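Local coordinates for protein amidase, hydantoinase/carbamoylase family (Burkholderia vietnamiensis, PDB 5I4M) that probably hydrolyses carbon-nitrogen bonds in N-carbamoyl-L-amino acids, as a dimeric, two-zinc amidohydrolase of the peptidase M20 family, at residues 40-45 with 60-65; 84-89 with 200-205; 235-240 with 321-326. One frame throughout, in Å; residues are numbered along the deposited sequence. Where two conformers were deposited one is given.

Interaction 1 (40-45 with 60-65)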
ATOM      1  N   ALA A  40      26.203   2.457  12.527  1.00  9.29           N
ATOM      2  CA  ALA A  40      24.869   3.051  12.575  1.00 11.71           C
ATOM      3  C   ALA A  40      24.716   4.241  11.629  1.00 12.30           C
ATOM      4  O   ALA A  40      23.584   4.618  11.318  1.00 13.22           O
ATOM      5  CB  ALA A  40      24.530   3.489  14.001  1.00 11.62           C
ATOM      6  N   LYS A  41      25.818   4.863  11.191  1.00  9.87           N
ATOM      7  CA  LYS A  41      25.710   5.957  10.227  1.00 10.42           C
ATOM      8  C   LYS A  41      25.253   5.482   8.851  1.00 14.36           C
ATOM      9  O   LYS A  41      24.749   6.289   8.060  1.00 12.67           O
ATOM     10  CB  LYS A  41      27.055   6.663  10.073  1.00 14.45           C
ATOM     11  CG  LYS A  41      27.619   7.215  11.356  1.00 15.54           C
ATOM     12  CD  LYS A  41      29.044   7.700  11.132  1.00 14.53           C
ATOM     13  CE  LYS A  41      29.542   8.468  12.336  1.00 19.85           C
ATOM     14  NZ  LYS A  41      30.980   8.822  12.194  1.00 21.62           N
ATOM     15  N   ILE A  42      25.443   4.203   8.540  1.00 10.63           N
ATOM     16  CA  ILE A  42      25.186   3.675   7.205  1.00  9.60           C
ATOM     17  C   ILE A  42      23.694   3.376   7.116  1.00  9.04           C
ATOM     18  O   ILE A  42      23.223   2.345   7.599  1.00 10.18           O
ATOM     19  CB  ILE A  42      26.040   2.442   6.915  1.00 11.13           C
ATOM     20  CG1 ILE A  42      27.522   2.799   7.076  1.00 10.98           C
ATOM     21  CG2 ILE A  42      25.743   1.892   5.510  1.00 12.49           C
ATOM     22  CD1 ILE A  42      28.442   1.607   6.870  1.00 15.47           C
ATOM     23  N   GLY A  43      22.945   4.284   6.491  1.00 11.04           N
ATOM     24  CA  GLY A  43      21.498   4.207   6.488  1.00 12.30           C
ATOM     25  C   GLY A  43      20.834   4.874   7.671  1.00 16.23           C
ATOM     26  O   GLY A  43      19.671   4.570   7.965  1.00 10.13           O
ATOM     27  N   ALA A  44      21.531   5.771   8.368  1.00 11.70           N
ATOM     28  CA  ALA A  44      20.940   6.422   9.532  1.00 12.08           C
ATOM     29  C   ALA A  44      19.662   7.160   9.152  1.00 16.68           C
ATOM     30  O   ALA A  44      19.574   7.788   8.093  1.00 15.28           O
ATOM     31  CB  ALA A  44      21.936   7.398  10.162  1.00 11.06           C
ATOM     32  N   THR A  45      18.656   7.073  10.014  1.00 12.81           N
ATOM     33  CA  THR A  45      17.396   7.747   9.748  1.00 16.28           C
ATOM     34  C   THR A  45      17.232   8.950  10.668  1.00 16.48           C
ATOM     35  O   THR A  45      17.874   9.035  11.721  1.00 15.51           O
ATOM     36  CB  THR A  45      16.204   6.798   9.940  1.00 11.87           C
ATOM     37  OG1 THR A  45      16.066   6.487  11.325  1.00 14.06           O
ATOM     38  CG2 THR A  45      16.403   5.500   9.160  1.00 10.47           C
ATOM     39  N   LYS A  60      25.606  -2.995   1.060  1.00  9.26           N
ATOM     40  CA  LYS A  60      26.933  -3.173   0.471  1.00 10.28           C
ATOM     41  C   LYS A  60      27.995  -2.414   1.251  1.00 12.21           C
ATOM     42  O   LYS A  60      29.079  -2.947   1.505  1.00  9.14           O
ATOM     43  CB  LYS A  60      26.928  -2.703  -0.992  1.00 11.84           C
ATOM     44  CG  LYS A  60      28.300  -2.713  -1.661  1.00 10.15           C
ATOM     45  CD  LYS A  60      28.277  -2.041  -3.039  1.00 10.96           C
ATOM     46  CE  LYS A  60      29.638  -2.101  -3.741  1.00 11.78           C
ATOM     47  NZ  LYS A  60      30.672  -1.354  -2.964  1.00 12.10           N
ATOM     48  N   ALA A  61      27.710  -1.161   1.621  1.00  9.16           N
ATOM     49  CA  ALA A  61      28.714  -0.354   2.310  1.00 10.56           C
ATOM     50  C   ALA A  61      29.016  -0.904   3.699  1.00  9.53           C
ATOM     51  O   ALA A  61      30.179  -0.916   4.127  1.00 10.90           O
ATOM     52  CB  ALA A  61      28.265   1.109   2.386  1.00  9.85           C
ATOM     53  N   ALA A  62      27.997  -1.374   4.421  1.00 11.24           N
ATOM     54  CA  ALA A  62      28.266  -1.960   5.733  1.00 11.95           C
ATOM     55  C   ALA A  62      29.128  -3.214   5.608  1.00 12.39           C
ATOM     56  O   ALA A  62      30.067  -3.414   6.390  1.00  9.65           O
ATOM     57  CB  ALA A  62      26.962  -2.291   6.468  1.00  8.36           C
ATOM     58  N   ARG A  63      28.803  -4.082   4.643  1.00  9.06           N
ATOM     59  CA  ARG A  63      29.637  -5.247   4.360  1.00  8.32           C
ATOM     60  C   ARG A  63      31.070  -4.842   4.037  1.00  8.80           C
ATOM     61  O   ARG A  63      32.025  -5.377   4.617  1.00 11.38           O
ATOM     62  CB  ARG A  63      29.046  -6.041   3.193  1.00 10.67           C
ATOM     63  CG  ARG A  63      27.717  -6.714   3.483  1.00 10.79           C
ATOM     64  CD  ARG A  63      26.974  -7.010   2.168  1.00 11.34           C
ATOM     65  NE  ARG A  63      25.881  -7.937   2.426  1.00  9.28           N
ATOM     66  CZ  ARG A  63      25.931  -9.252   2.228  1.00 11.74           C
ATOM     67  NH1 ARG A  63      27.022  -9.822   1.712  1.00  8.54           N
ATOM     68  NH2 ARG A  63      24.874  -9.998   2.535  1.00 11.31           N
ATOM     69  N   ASP A  64      31.242  -3.921   3.079  1.00  9.27           N
ATOM     70  CA  ASP A  64      32.587  -3.488   2.700  1.00 10.04           C
ATOM     71  C   ASP A  64      33.369  -2.989   3.908  1.00 12.66           C
ATOM     72  O   ASP A  64      34.561  -3.294   4.067  1.00 11.93           O
ATOM     73  CB  ASP A  64      32.519  -2.372   1.653  1.00 10.81           C
ATOM     74  CG  ASP A  64      32.017  -2.835   0.295  1.00 15.60           C
ATOM     75  OD1 ASP A  64      31.871  -4.054   0.053  1.00 14.30           O
ATOM     76  OD2 ASP A  64      31.790  -1.945  -0.557  1.00 13.56           O
ATOM     77  N   LEU A  65      32.720  -2.193   4.752  1.00  9.84           N
ATOM     78  CA  LEU A  65      33.412  -1.571   5.875  1.00 10.23           C
ATOM     79  C   LEU A  65      33.890  -2.625   6.859  1.00 11.98           C
ATOM     80  O   LEU A  65      35.053  -2.621   7.285  1.00 11.07           O
ATOM     81  CB  LEU A  65      32.482  -0.573   6.560  1.00 10.15           C
ATOM     82  CG  LEU A  65      33.022   0.136   7.810  1.00 14.11           C
ATOM     83  CD1 LEU A  65      34.208   1.032   7.482  1.00 11.39           C
ATOM     84  CD2 LEU A  65      31.921   0.949   8.473  1.00 14.12           C
TER
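I42 meets A61, A62 and L65 with no flat side-chain group on either side; the one flat surface met is the A61-A62 peptide of the helix backbone, touched by I42 CD1, which lies 3.9 Å from A62 N. The motif is a type II beta turn, K41 to A44, packed on helix 57-72 of the metal-binding M20 domain. I42 takes the second place of the turn, and G43 the third, where its backbone (phi 87°) suits glycine; the closing bond from A44 N to K41 O is weak. With CG1 anti to the carbonyl carbon and CG2 anti to the backbone N, I42 puts both branches against the helix. CG2 lies 4.1 Å from A61 CB, while CD1 reaches further, to 3.7 Å from A62 CA, touching the helix backbone between the small alanine side chains. Away from the apolar patch, the turn is fixed by a hydrogen bond of I42 O with R52 NH1 and by backbone bonding of G43 with C51. One turn after A61, L65 closes the patch by bringing its CD2 to 3.9 Å from I42 CD1.

Interaction 2 (84-89 with 200-205)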
ATOM      1  N   ASN A  84      26.917 -14.741   1.801  1.00 10.29           N
ATOM      2  CA  ASN A  84      27.374 -14.808   3.180  1.00  7.93           C
ATOM      3  C   ASN A  84      28.874 -14.547   3.222  1.00  9.51           C
ATOM      4  O   ASN A  84      29.630 -15.028   2.370  1.00  9.50           O
ATOM      5  CB  ASN A  84      27.071 -16.175   3.803  1.00  8.00           C
ATOM      6  CG  ASN A  84      25.602 -16.553   3.734  1.00  7.68           C
ATOM      7  OD1 ASN A  84      24.725 -15.754   4.050  1.00  8.92           O
ATOM      8  ND2 ASN A  84      25.325 -17.806   3.342  1.00  9.45           N
ATOM      9  N   VAL A  85      29.308 -13.778   4.218  1.00  8.18           N
ATOM     10  CA  VAL A  85      30.699 -13.328   4.318  1.00  8.65           C
ATOM     11  C   VAL A  85      31.339 -14.026   5.510  1.00  9.97           C
ATOM     12  O   VAL A  85      30.854 -13.896   6.639  1.00 12.78           O
ATOM     13  CB  VAL A  85      30.789 -11.805   4.483  1.00 10.55           C
ATOM     14  CG1 VAL A  85      32.252 -11.369   4.533  1.00  9.04           C
ATOM     15  CG2 VAL A  85      30.016 -11.090   3.387  1.00  9.75           C
ATOM     16  N   PHE A  86      32.454 -14.723   5.270  1.00 10.52           N
ATOM     17  CA  PHE A  86      33.148 -15.488   6.301  1.00  9.87           C
ATOM     18  C   PHE A  86      34.506 -14.852   6.564  1.00 10.61           C
ATOM     19  O   PHE A  86      35.379 -14.849   5.691  1.00 15.16           O
ATOM     20  CB  PHE A  86      33.279 -16.949   5.880  1.00 12.61           C
ATOM     21  CG  PHE A  86      31.947 -17.603   5.622  1.00 13.83           C
ATOM     22  CD1 PHE A  86      31.339 -17.513   4.375  1.00  9.93           C
ATOM     23  CD2 PHE A  86      31.288 -18.272   6.640  1.00  9.93           C
ATOM     24  CE1 PHE A  86      30.097 -18.105   4.147  1.00 14.91           C
ATOM     25  CE2 PHE A  86      30.045 -18.856   6.422  1.00 12.26           C
ATOM     26  CZ  PHE A  86      29.453 -18.778   5.180  1.00 12.59           C
ATOM     27  N   MET A  87      34.672 -14.314   7.764  1.00 10.87           N
ATOM     28  CA  MET A  87      35.903 -13.661   8.181  1.00 11.71           C
ATOM     29  C   MET A  87      36.586 -14.575   9.190  1.00 14.45           C
ATOM     30  O   MET A  87      36.084 -14.767  10.302  1.00 14.09           O
ATOM     31  CB  MET A  87      35.596 -12.279   8.754  1.00 10.25           C
ATOM     32  CG  MET A  87      35.016 -11.321   7.719  1.00 13.38           C
ATOM     33  SD  MET A  87      34.030  -9.957   8.386  1.00 13.99           S
ATOM     34  CE  MET A  87      32.428 -10.748   8.602  1.00 13.41           C
ATOM     35  N   ARG A  88      37.721 -15.145   8.794  1.00 13.38           N
ATOM     36  CA  ARG A  88      38.321 -16.280   9.483  1.00 13.74           C
ATOM     37  C   ARG A  88      39.625 -15.886  10.167  1.00 16.66           C
ATOM     38  O   ARG A  88      40.522 -15.322   9.531  1.00 16.30           O
ATOM     39  CB  ARG A  88      38.577 -17.415   8.490  1.00 14.90           C
ATOM     40  CG  ARG A  88      39.265 -18.633   9.049  1.00 16.60           C
ATOM     41  CD  ARG A  88      39.280 -19.695   7.970  1.00 23.33           C
ATOM     42  NE  ARG A  88      40.077 -20.865   8.319  1.00 26.42           N
ATOM     43  CZ  ARG A  88      39.572 -22.033   8.705  1.00 39.08           C
ATOM     44  NH1 ARG A  88      38.248 -22.202   8.817  1.00 29.89           N
ATOM     45  NH2 ARG A  88      40.401 -23.037   8.980  1.00 43.70           N
ATOM     46  N   ARG A  89      39.734 -16.205  11.457  1.00 14.19           N
ATOM     47  CA  ARG A  89      40.982 -16.074  12.204  1.00 17.35           C
ATOM     48  C   ARG A  89      41.569 -17.468  12.401  1.00 16.91           C
ATOM     49  O   ARG A  89      40.973 -18.302  13.090  1.00 18.66           O
ATOM     50  CB  ARG A  89      40.749 -15.385  13.551  1.00 17.05           C
ATOM     51  CG  ARG A  89      42.036 -15.139  14.370  1.00 16.14           C
ATOM     52  CD  ARG A  89      41.695 -14.573  15.742  1.00 17.16           C
ATOM     53  NE  ARG A  89      42.853 -14.074  16.485  1.00 16.28           N
ATOM     54  CZ  ARG A  89      43.563 -14.786  17.354  1.00 18.56           C
ATOM     55  NH1 ARG A  89      43.257 -16.062  17.593  1.00 17.00           N
ATOM     56  NH2 ARG A  89      44.583 -14.219  17.984  1.00 18.32           N
ATOM     57  N   GLY A 200      27.380 -23.500   2.309  1.00 15.64           N
ATOM     58  CA  GLY A 200      27.279 -24.708   3.108  1.00 14.48           C
ATOM     59  C   GLY A 200      28.280 -25.765   2.676  1.00 19.71           C
ATOM     60  O   GLY A 200      29.062 -25.595   1.746  1.00 22.21           O
ATOM     61  N   GLY A 201      28.230 -26.892   3.391  0.61 19.18           N
ATOM     62  CA  GLY A 201      29.095 -28.030   3.168  0.61 23.74           C
ATOM     63  C   GLY A 201      30.149 -28.208   4.244  0.61 23.04           C
ATOM     64  O   GLY A 201      30.497 -29.346   4.582  0.61 25.25           O
ATOM     65  N   ARG A 202      30.642 -27.113   4.799  1.00 24.01           N
ATOM     66  CA  ARG A 202      31.740 -27.171   5.747  1.00 25.90           C
ATOM     67  C   ARG A 202      31.200 -27.581   7.108  1.00 22.01           C
ATOM     68  O   ARG A 202      30.206 -27.019   7.577  1.00 21.10           O
ATOM     69  CB  ARG A 202      32.421 -25.808   5.872  1.00 29.88           C
ATOM     70  CG  ARG A 202      33.260 -25.396   4.699  1.00 28.79           C
ATOM     71  CD  ARG A 202      34.144 -24.252   5.127  1.00 25.79           C
ATOM     72  NE  ARG A 202      33.383 -23.046   5.439  1.00 19.37           N
ATOM     73  CZ  ARG A 202      33.627 -22.274   6.491  1.00 14.07           C
ATOM     74  NH1 ARG A 202      34.590 -22.607   7.345  1.00 16.16           N
ATOM     75  NH2 ARG A 202      32.912 -21.180   6.692  1.00 15.15           N
ATOM     76  N   LYS A 203      31.856 -28.543   7.742  1.00 19.15           N
ATOM     77  CA  LYS A 203      31.530 -28.855   9.123  1.00 20.99           C
ATOM     78  C   LYS A 203      31.911 -27.680  10.013  1.00 20.90           C
ATOM     79  O   LYS A 203      33.001 -27.115   9.883  1.00 19.35           O
ATOM     80  CB  LYS A 203      32.253 -30.118   9.583  1.00 21.41           C
ATOM     81  N   LEU A 204      31.006 -27.303  10.903  1.00 16.61           N
ATOM     82  CA  LEU A 204      31.293 -26.323  11.936  1.00 12.70           C
ATOM     83  C   LEU A 204      31.453 -27.044  13.264  1.00 13.25           C
ATOM     84  O   LEU A 204      30.673 -27.943  13.587  1.00 15.60           O
ATOM     85  CB  LEU A 204      30.174 -25.282  12.037  1.00 13.30           C
ATOM     86  CG  LEU A 204      29.770 -24.606  10.721  1.00 15.24           C
ATOM     87  CD1 LEU A 204      28.606 -23.632  10.929  1.00 12.70           C
ATOM     88  CD2 LEU A 204      30.960 -23.898  10.084  1.00 14.81           C
ATOM     89  N   HIS A 205      32.467 -26.650  14.032  1.00 12.19           N
ATOM     90  CA  HIS A 205      32.670 -27.259  15.342  1.00 12.30           C
ATOM     91  C   HIS A 205      31.594 -26.814  16.325  1.00 15.95           C
ATOM     92  O   HIS A 205      31.060 -27.634  17.085  1.00 17.24           O
ATOM     93  CB  HIS A 205      34.058 -26.910  15.874  1.00 14.25           C
ATOM     94  CG  HIS A 205      34.370 -27.542  17.191  1.00 16.66           C
ATOM     95  ND1 HIS A 205      34.418 -28.908  17.365  1.00 19.21           N
ATOM     96  CD2 HIS A 205      34.645 -26.997  18.399  1.00 15.53           C
ATOM     97  CE1 HIS A 205      34.713 -29.177  18.624  1.00 17.18           C
ATOM     98  NE2 HIS A 205      34.855 -28.035  19.273  1.00 17.29           N
TER
HETATM   99  O   HOH W   1      36.811 -24.758   7.514  1.00 22.32           O
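R202 reaches from the loop before strand 206-212 to F86 and R88, neighbours on one face of strand 85-89, which runs between strands 76-79 and 141-145 in the sheet of the M20 metal-binding domain. The aromatic contact is slight. R202 NH2 lies 3.3 Å from F86 CD2, which sits at the edge of the guanidinium, near its plane; ring and guanidinium planes stand 90° apart. With R202 CZ 5.2 Å from the centroid of the F86 ring, any cation-pi attraction is weak at most. The ionic part is stronger and is centred on E142 of strand 141-145: its OE1 forms salt bridges with both R202 NH1 and R88 NH1. Gathered on one carboxylate oxygen, the guanidinium groups of R88 and R202 come to 4.0 Å, NH1 to NH1; the shared anion probably makes this closeness favourable. R88 comes to it as an extended chain, whereas R202 bends at its third torsion (-66°), turning the guanidinium toward the strand. V85 and M87 point to the other face and pack on helix 57-72. Water completes the set: one molecule in the R202 guanidinium plane accepts from R202 NH1 at 3.1 Å and, weakly, from R88 NH1 at 3.2 Å.

Interaction 3 (235-240 with 321-326)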
ATOM      1  N   ARG A 235       5.471 -19.652  11.174  1.00  8.50           N
ATOM      2  CA  ARG A 235       4.851 -19.904   9.882  1.00  8.80           C
ATOM      3  C   ARG A 235       4.500 -18.549   9.288  1.00  7.11           C
ATOM      4  O   ARG A 235       3.831 -17.752   9.947  1.00  6.78           O
ATOM      5  CB  ARG A 235       3.583 -20.770  10.018  1.00 11.59           C
ATOM      6  CG  ARG A 235       3.827 -22.252  10.391  1.00  9.18           C
ATOM      7  CD  ARG A 235       2.494 -22.982  10.635  1.00  9.00           C
ATOM      8  NE  ARG A 235       2.669 -24.360  11.095  1.00  8.91           N
ATOM      9  CZ  ARG A 235       2.451 -25.432  10.343  1.00 13.30           C
ATOM     10  NH1 ARG A 235       2.045 -25.283   9.084  1.00 16.25           N
ATOM     11  NH2 ARG A 235       2.622 -26.655  10.851  1.00 11.97           N
ATOM     12  N   TRP A 236       4.960 -18.284   8.064  1.00  6.28           N
ATOM     13  CA  TRP A 236       4.619 -17.068   7.337  1.00  8.05           C
ATOM     14  C   TRP A 236       3.797 -17.407   6.100  1.00  9.27           C
ATOM     15  O   TRP A 236       4.012 -18.440   5.457  1.00  9.50           O
ATOM     16  CB  TRP A 236       5.864 -16.303   6.878  1.00  8.55           C
ATOM     17  CG  TRP A 236       6.740 -15.743   7.963  1.00  5.71           C
ATOM     18  CD1 TRP A 236       6.690 -16.010   9.301  1.00  9.49           C
ATOM     19  CD2 TRP A 236       7.811 -14.814   7.774  1.00  5.55           C
ATOM     20  NE1 TRP A 236       7.673 -15.298   9.965  1.00  7.13           N
ATOM     21  CE2 TRP A 236       8.372 -14.555   9.044  1.00  6.24           C
ATOM     22  CE3 TRP A 236       8.344 -14.169   6.648  1.00 10.63           C
ATOM     23  CZ2 TRP A 236       9.448 -13.677   9.222  1.00  6.19           C
ATOM     24  CZ3 TRP A 236       9.404 -13.292   6.824  1.00  8.86           C
ATOM     25  CH2 TRP A 236       9.945 -13.055   8.100  1.00  6.97           C
ATOM     26  N   TYR A 237       2.888 -16.501   5.746  1.00  9.51           N
ATOM     27  CA  TYR A 237       1.957 -16.724   4.648  1.00  8.15           C
ATOM     28  C   TYR A 237       1.899 -15.500   3.751  1.00  5.91           C
ATOM     29  O   TYR A 237       2.160 -14.377   4.188  1.00  6.97           O
ATOM     30  CB  TYR A 237       0.530 -17.002   5.146  1.00  7.81           C
ATOM     31  CG  TYR A 237       0.427 -18.104   6.158  1.00  6.59           C
ATOM     32  CD1 TYR A 237       0.755 -17.881   7.493  1.00  8.85           C
ATOM     33  CD2 TYR A 237      -0.014 -19.364   5.790  1.00  9.20           C
ATOM     34  CE1 TYR A 237       0.660 -18.890   8.425  1.00  7.59           C
ATOM     35  CE2 TYR A 237      -0.123 -20.381   6.725  1.00  9.24           C
ATOM     36  CZ  TYR A 237       0.218 -20.133   8.040  1.00  8.87           C
ATOM     37  OH  TYR A 237       0.119 -21.140   8.974  1.00  9.94           O
ATOM     38  N   GLU A 238       1.515 -15.741   2.497  1.00  6.51           N
ATOM     39  CA  GLU A 238       1.114 -14.712   1.551  1.00  7.98           C
ATOM     40  C   GLU A 238      -0.291 -15.041   1.064  1.00  7.35           C
ATOM     41  O   GLU A 238      -0.557 -16.174   0.645  1.00  9.37           O
ATOM     42  CB  GLU A 238       2.089 -14.628   0.369  1.00  8.67           C
ATOM     43  CG  GLU A 238       3.458 -14.053   0.757  1.00 10.74           C
ATOM     44  CD  GLU A 238       4.436 -13.945  -0.406  1.00 15.67           C
ATOM     45  OE1 GLU A 238       5.529 -13.368  -0.203  1.00 13.05           O
ATOM     46  OE2 GLU A 238       4.118 -14.420  -1.518  1.00 11.61           O
ATOM     47  N   ILE A 239      -1.188 -14.066   1.133  1.00  6.59           N
ATOM     48  CA  ILE A 239      -2.576 -14.265   0.732  1.00  6.19           C
ATOM     49  C   ILE A 239      -2.948 -13.159  -0.241  1.00 11.64           C
ATOM     50  O   ILE A 239      -2.703 -11.979   0.034  1.00  8.95           O
ATOM     51  CB  ILE A 239      -3.530 -14.250   1.940  1.00  6.74           C
ATOM     52  CG1 ILE A 239      -3.208 -15.409   2.880  1.00  9.56           C
ATOM     53  CG2 ILE A 239      -4.976 -14.370   1.466  1.00  8.04           C
ATOM     54  CD1 ILE A 239      -3.965 -15.360   4.204  1.00 11.81           C
ATOM     55  N   THR A 240      -3.524 -13.533  -1.379  1.00  7.18           N
ATOM     56  CA  THR A 240      -4.150 -12.559  -2.264  1.00  8.40           C
ATOM     57  C   THR A 240      -5.635 -12.887  -2.342  1.00  8.98           C
ATOM     58  O   THR A 240      -6.003 -14.019  -2.670  1.00 10.70           O
ATOM     59  CB  THR A 240      -3.517 -12.573  -3.660  1.00 10.68           C
ATOM     60  OG1 THR A 240      -2.140 -12.184  -3.569  1.00 12.10           O
ATOM     61  CG2 THR A 240      -4.247 -11.600  -4.582  1.00  8.62           C
ATOM     62  N   ALA A 321      -4.211 -24.105  11.062  1.00 11.45           N
ATOM     63  CA  ALA A 321      -5.494 -24.649  10.627  1.00 11.13           C
ATOM     64  C   ALA A 321      -6.612 -23.633  10.826  1.00 13.28           C
ATOM     65  O   ALA A 321      -7.521 -23.526   9.992  1.00 12.90           O
ATOM     66  CB  ALA A 321      -5.798 -25.953  11.373  1.00 13.06           C
ATOM     67  N   ALA A 322      -6.536 -22.851  11.908  1.00 11.13           N
ATOM     68  CA  ALA A 322      -7.553 -21.841  12.179  1.00 12.41           C
ATOM     69  C   ALA A 322      -7.508 -20.727  11.151  1.00 11.99           C
ATOM     70  O   ALA A 322      -8.556 -20.224  10.728  1.00 12.10           O
ATOM     71  CB  ALA A 322      -7.375 -21.273  13.589  1.00 10.29           C
ATOM     72  N   LEU A 323      -6.305 -20.318  10.740  1.00  9.57           N
ATOM     73  CA  LEU A 323      -6.199 -19.318   9.681  1.00  9.55           C
ATOM     74  C   LEU A 323      -6.817 -19.828   8.383  1.00 13.59           C
ATOM     75  O   LEU A 323      -7.605 -19.127   7.741  1.00 13.30           O
ATOM     76  CB  LEU A 323      -4.739 -18.931   9.456  1.00  7.91           C
ATOM     77  CG  LEU A 323      -4.527 -17.978   8.270  1.00 10.14           C
ATOM     78  CD1 LEU A 323      -5.002 -16.587   8.620  1.00  9.81           C
ATOM     79  CD2 LEU A 323      -3.058 -17.953   7.848  1.00 10.02           C
ATOM     80  N   ARG A 324      -6.455 -21.047   7.963  1.00 10.67           N
ATOM     81  CA  ARG A 324      -6.932 -21.527   6.668  1.00 12.08           C
ATOM     82  C   ARG A 324      -8.448 -21.666   6.664  1.00 13.68           C
ATOM     83  O   ARG A 324      -9.111 -21.320   5.679  1.00 12.04           O
ATOM     84  CB  ARG A 324      -6.262 -22.853   6.315  1.00 14.05           C
ATOM     85  CG  ARG A 324      -4.766 -22.700   6.076  1.00 13.51           C
ATOM     86  CD  ARG A 324      -4.101 -24.052   5.943  1.00 16.98           C
ATOM     87  NE  ARG A 324      -2.647 -23.942   5.854  1.00 15.48           N
ATOM     88  CZ  ARG A 324      -1.984 -23.900   4.708  1.00 19.53           C
ATOM     89  NH1 ARG A 324      -2.648 -23.941   3.562  1.00 25.68           N
ATOM     90  NH2 ARG A 324      -0.662 -23.823   4.711  1.00 21.50           N
ATOM     91  N   ASP A 325      -9.008 -22.139   7.773  1.00 12.44           N
ATOM     92  CA  ASP A 325     -10.457 -22.262   7.893  1.00 15.78           C
ATOM     93  C   ASP A 325     -11.129 -20.895   7.890  1.00 16.40           C
ATOM     94  O   ASP A 325     -12.125 -20.680   7.185  1.00 15.03           O
ATOM     95  CB  ASP A 325     -10.791 -23.025   9.175  1.00 17.85           C
ATOM     96  CG  ASP A 325     -12.275 -23.213   9.366  1.00 30.20           C
ATOM     97  OD1 ASP A 325     -12.896 -23.881   8.516  1.00 34.09           O
ATOM     98  OD2 ASP A 325     -12.817 -22.705  10.370  1.00 37.45           O
ATOM     99  N   GLY A 326     -10.599 -19.955   8.676  1.00 13.03           N
ATOM    100  CA  GLY A 326     -11.240 -18.657   8.782  1.00 10.50           C
ATOM    101  C   GLY A 326     -11.123 -17.850   7.504  1.00 12.35           C
ATOM    102  O   GLY A 326     -12.038 -17.105   7.145  1.00 11.00           O
TER
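Y237 and L323 meet as a CH-pi pair: the CD2 methyl of L323 sits almost exactly on the axis of the Y237 ring, 3.6 Å from the centroid and 3° off the normal. All six ring carbons therefore lie at nearly the same distance from this one methyl. The setting is the alpha/beta dimerisation domain of the M20 family, where helix 313-334 packs across the face of an antiparallel sheet that includes strand 225-242. R324 completes the first shell. Its NH2 lies 4.0 Å from Y237 CE2, at the ring edge and near the ring plane, with ring and guanidinium planes 71° apart. L323 has CG anti to the backbone N (chi1 175°), which brings its methyl over the ring face; the extended chain of R324 carries its guanidinium past the ring edge.

In the second shell, D320, one turn before R324 on the same helix and outside the two segments, fixes both polar ends. D320 OD1 is hydrogen-bonded to the phenol OH of Y237 and salt-bridged to R324 NE, so the ring is held at its hydroxyl while the leucine lies on its face. R235 NH1 reaches the same D320 oxygen only as a long, weak ion pair and is hydrogen-bonded to Q342 OE1. F308 of strand 297-310 touches L323, and Q342 of strand 337-350 touches both Y237 and R324.

The outermost shell lies across the strand. W236 and E238 point to the other face of the sheet from Y237: W236 touches the bound 3-phosphoglyceric acid and packs on R295 of the second subunit, and E238 OE1 forms a salt bridge with NH1 of that same R295.

Along the chain the three contacts follow in series, each closing before the next opens. Interactions 1 and 2 share the metal-binding domain; their centres are 23 Å apart, and they touch where R63 NH1 of helix 57-72 packs at 3.7 Å on V85 CG2 of strand 85-89. One contact thus lies on the outer side of that helix, and the other beyond the strand beneath it. Interaction 3 belongs to the dimerisation domain, its centre 36 Å from each of the others and on the opposite side of the chain's centre. Between these two ends lie the zinc ions and the 3-phosphoglyceric acid, consistent with a catalytic site placed between a metal-binding domain and a dimerising one.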